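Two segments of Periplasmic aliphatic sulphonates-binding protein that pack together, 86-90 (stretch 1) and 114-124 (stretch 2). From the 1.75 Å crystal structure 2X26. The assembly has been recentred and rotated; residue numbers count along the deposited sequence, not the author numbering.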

# COMPACT_ATOMS: atom_id res chain seq x y z
N ALA A 86 6.79 -1.64 -10.83
CA ALA A 86 5.35 -1.75 -10.90
C ALA A 86 4.66 -0.37 -11.07
O ALA A 86 3.45 -0.28 -11.21
N GLU A 87 5.43 0.72 -11.02
CA GLU A 87 4.85 2.07 -11.08
C GLU A 87 5.53 2.78 -12.27
O GLU A 87 6.71 2.97 -12.25
N VAL A 88 4.78 3.14 -13.31
CA VAL A 88 5.37 3.55 -14.61
C VAL A 88 4.76 4.77 -15.30
O VAL A 88 3.62 5.16 -15.01
N ILE A 89 5.53 5.37 -16.22
CA ILE A 89 4.99 6.25 -17.25
C ILE A 89 5.06 5.50 -18.58
O ILE A 89 6.16 5.04 -18.98
N LEU A 90 3.91 5.32 -19.22
CA LEU A 90 3.83 4.64 -20.49
C LEU A 90 3.67 5.59 -21.63
O LEU A 90 2.93 6.57 -21.53
N SER A 114 -2.63 10.72 -6.54
CA SER A 114 -2.30 9.27 -6.47
C SER A 114 -0.77 9.01 -6.42
O SER A 114 0.05 9.93 -6.55
N SER A 115 -0.40 7.74 -6.31
CA SER A 115 1.02 7.34 -6.41
C SER A 115 1.61 7.79 -7.78
O SER A 115 2.81 8.08 -7.86
N SER A 116 0.79 7.81 -8.85
CA SER A 116 1.28 8.27 -10.16
C SER A 116 1.57 9.80 -10.18
O SER A 116 2.50 10.23 -10.87
N HIS A 117 0.77 10.59 -9.45
CA HIS A 117 1.00 12.05 -9.31
C HIS A 117 2.37 12.21 -8.64
O HIS A 117 3.17 13.06 -9.07
N ASN A 118 2.67 11.40 -7.62
CA ASN A 118 3.94 11.51 -6.90
C ASN A 118 5.08 11.13 -7.86
O ASN A 118 6.09 11.85 -7.94
N LEU A 119 4.91 10.03 -8.59
CA LEU A 119 5.97 9.54 -9.49
C LEU A 119 6.24 10.61 -10.52
O LEU A 119 7.39 10.94 -10.80
N LEU A 120 5.17 11.20 -11.05
CA LEU A 120 5.31 12.18 -12.12
C LEU A 120 5.97 13.46 -11.66
O LEU A 120 6.87 13.96 -12.37
N LEU A 121 5.57 14.00 -10.50
CA LEU A 121 6.28 15.19 -9.94
C LEU A 121 7.78 14.91 -9.81
O LEU A 121 8.58 15.76 -10.18
N ARG A 122 8.13 13.73 -9.27
CA ARG A 122 9.55 13.39 -9.06
C ARG A 122 10.33 13.12 -10.34
O ARG A 122 11.47 13.58 -10.47
N ALA A 123 9.70 12.41 -11.28
CA ALA A 123 10.32 12.16 -12.58
C ALA A 123 10.57 13.48 -13.34
O ALA A 123 11.65 13.67 -13.94
N LEU A 124 9.55 14.35 -13.36
CA LEU A 124 9.70 15.62 -14.05
C LEU A 124 10.79 16.45 -13.41
O LEU A 124 11.61 17.08 -14.12

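When a helix packs across a strand, the contact is usually made by alternate strand residues meeting helix residues spaced three or four apart. The pairing of strand 87-90 with helix 115-124 in the periplasmic aliphatic sulphonates-binding protein is a compact example, burying 318 Å² counted over both sides. The axes approach to 8.9 Å and their N-to-C directions differ by 67°, so the helix crosses the strand obliquely, E87 lying nearest S116 and I89 nearest L120 by CA position.

The central bump is L119. Its CA-to-CB bond points toward the strand, and with chi1 in t and chi2 off-rotamer at 95° its two methyls spread over the strand. L119 CD2 settles 3.8 Å from the backbone C of V88 and, at the same distance, meets CG1 of I89; L119 CD1 lies 4.1 Å from E87 CG. The hollow that receives this leucine is thus floored by the main chain at V88 and walled by the side chains of E87 and I89. V88 (chi1 m) helps by turning away: its own side chain leaves the floor clear.

The next bump comes from the strand. The CA-to-CB bond of I89 points sideways, but the m, t rotamer extends the chain so that its end comes nearer the helix. There I89 CD1 enters a shallow groove between L120 and A123, three residues apart on the helix, resting 3.8 Å from CD1 of L120 and 4.1 Å from CB of A123. L120 (t, p) likewise starts sideways and brings its end closer, whereas the small A123 points toward the strand and adds only a single methyl to the groove.

At the start of the helix the packing turns polar. E87 points toward it with chi1 t and chi2 off-rotamer at 91°, a bent path that keeps the aliphatic CG beside L119 while the carboxylate reaches the first turn. S115, chi1 p, also points inward and donates from OG to OE2 of E87 at 2.8 Å. S116 (chi1 m) is set sideways, its OG 3.4 Å from the same OE2. A water joins this corner, donating to E87 OE2 at 2.6 Å and hydrogen bonding to S116 OG at a short 2.4 Å. Just before the helix, S114 OG caps it through weak bonds from S116 N (3.1 Å) and H117 N (3.4 Å).

The example shows a common economy: aliphatic groups interlock from L119 onward, while a glutamate supplies methylene to the apolar side and carboxylate to S115 and to the water, which also bonds S116 OG.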

# COMPACT_ATOMS: atom_id res chain seq x y z
CB ALA A 86 4.89 -2.41 -9.59
CB GLU A 87 5.16 2.76 -9.73
CG GLU A 87 4.52 4.13 -9.51
CD GLU A 87 3.14 4.01 -8.83
OE1 GLU A 87 3.05 3.23 -7.86
OE2 GLU A 87 2.19 4.68 -9.28
CB VAL A 88 5.30 2.36 -15.59
CG1 VAL A 88 6.04 1.14 -15.01
CG2 VAL A 88 3.80 2.02 -15.94
CB ILE A 89 5.81 7.56 -17.33
CG1 ILE A 89 5.79 8.28 -16.00
CG2 ILE A 89 5.28 8.47 -18.48
CD1 ILE A 89 6.71 9.57 -15.96
CB LEU A 90 2.61 3.74 -20.52
CG LEU A 90 2.55 2.56 -19.56
CD1 LEU A 90 1.15 1.97 -19.65
CD2 LEU A 90 3.62 1.47 -19.91
CB SER A 114 -2.90 8.56 -7.68
OG SER A 114 -2.15 8.91 -8.82
CB SER A 115 1.15 5.84 -6.27
OG SER A 115 0.34 5.20 -7.26
CB SER A 116 0.33 7.92 -11.31
OG SER A 116 0.23 6.50 -11.41
CB HIS A 117 -0.17 12.66 -8.48
CG HIS A 117 -0.22 14.17 -8.43
ND1 HIS A 117 -1.40 14.86 -8.28
CD2 HIS A 117 0.77 15.10 -8.41
CE1 HIS A 117 -1.14 16.16 -8.21
NE2 HIS A 117 0.17 16.33 -8.30
CB ASN A 118 3.92 10.61 -5.65
CG ASN A 118 5.19 10.64 -4.87
OD1 ASN A 118 5.62 11.71 -4.40
ND2 ASN A 118 5.79 9.47 -4.66
CB LEU A 119 5.55 8.26 -10.25
CG LEU A 119 6.55 7.78 -11.33
CD1 LEU A 119 7.39 6.80 -10.70
CD2 LEU A 119 5.85 7.09 -12.43
CB LEU A 120 3.97 12.48 -12.81
CG LEU A 120 4.07 13.40 -14.02
CD1 LEU A 120 4.94 12.81 -15.19
CD2 LEU A 120 2.65 13.77 -14.51
CB LEU A 121 5.75 15.56 -8.55
CG LEU A 121 4.41 16.32 -8.49
CD1 LEU A 121 3.99 16.42 -7.04
CD2 LEU A 121 4.64 17.71 -9.04
CB ARG A 122 9.67 12.19 -8.15
CG ARG A 122 9.27 12.52 -6.72
CD ARG A 122 9.09 11.23 -5.99
NE ARG A 122 8.40 11.48 -4.74
CZ ARG A 122 9.02 11.68 -3.58
NH1 ARG A 122 10.36 11.63 -3.50
NH2 ARG A 122 8.27 11.89 -2.50
CB ALA A 123 9.43 11.23 -13.43
CB LEU A 124 8.37 16.40 -14.06
CG LEU A 124 7.24 15.81 -14.90
CD1 LEU A 124 6.00 16.70 -14.73
CD2 LEU A 124 7.65 15.78 -16.38
O HOH W 1 2.52 5.70 -11.68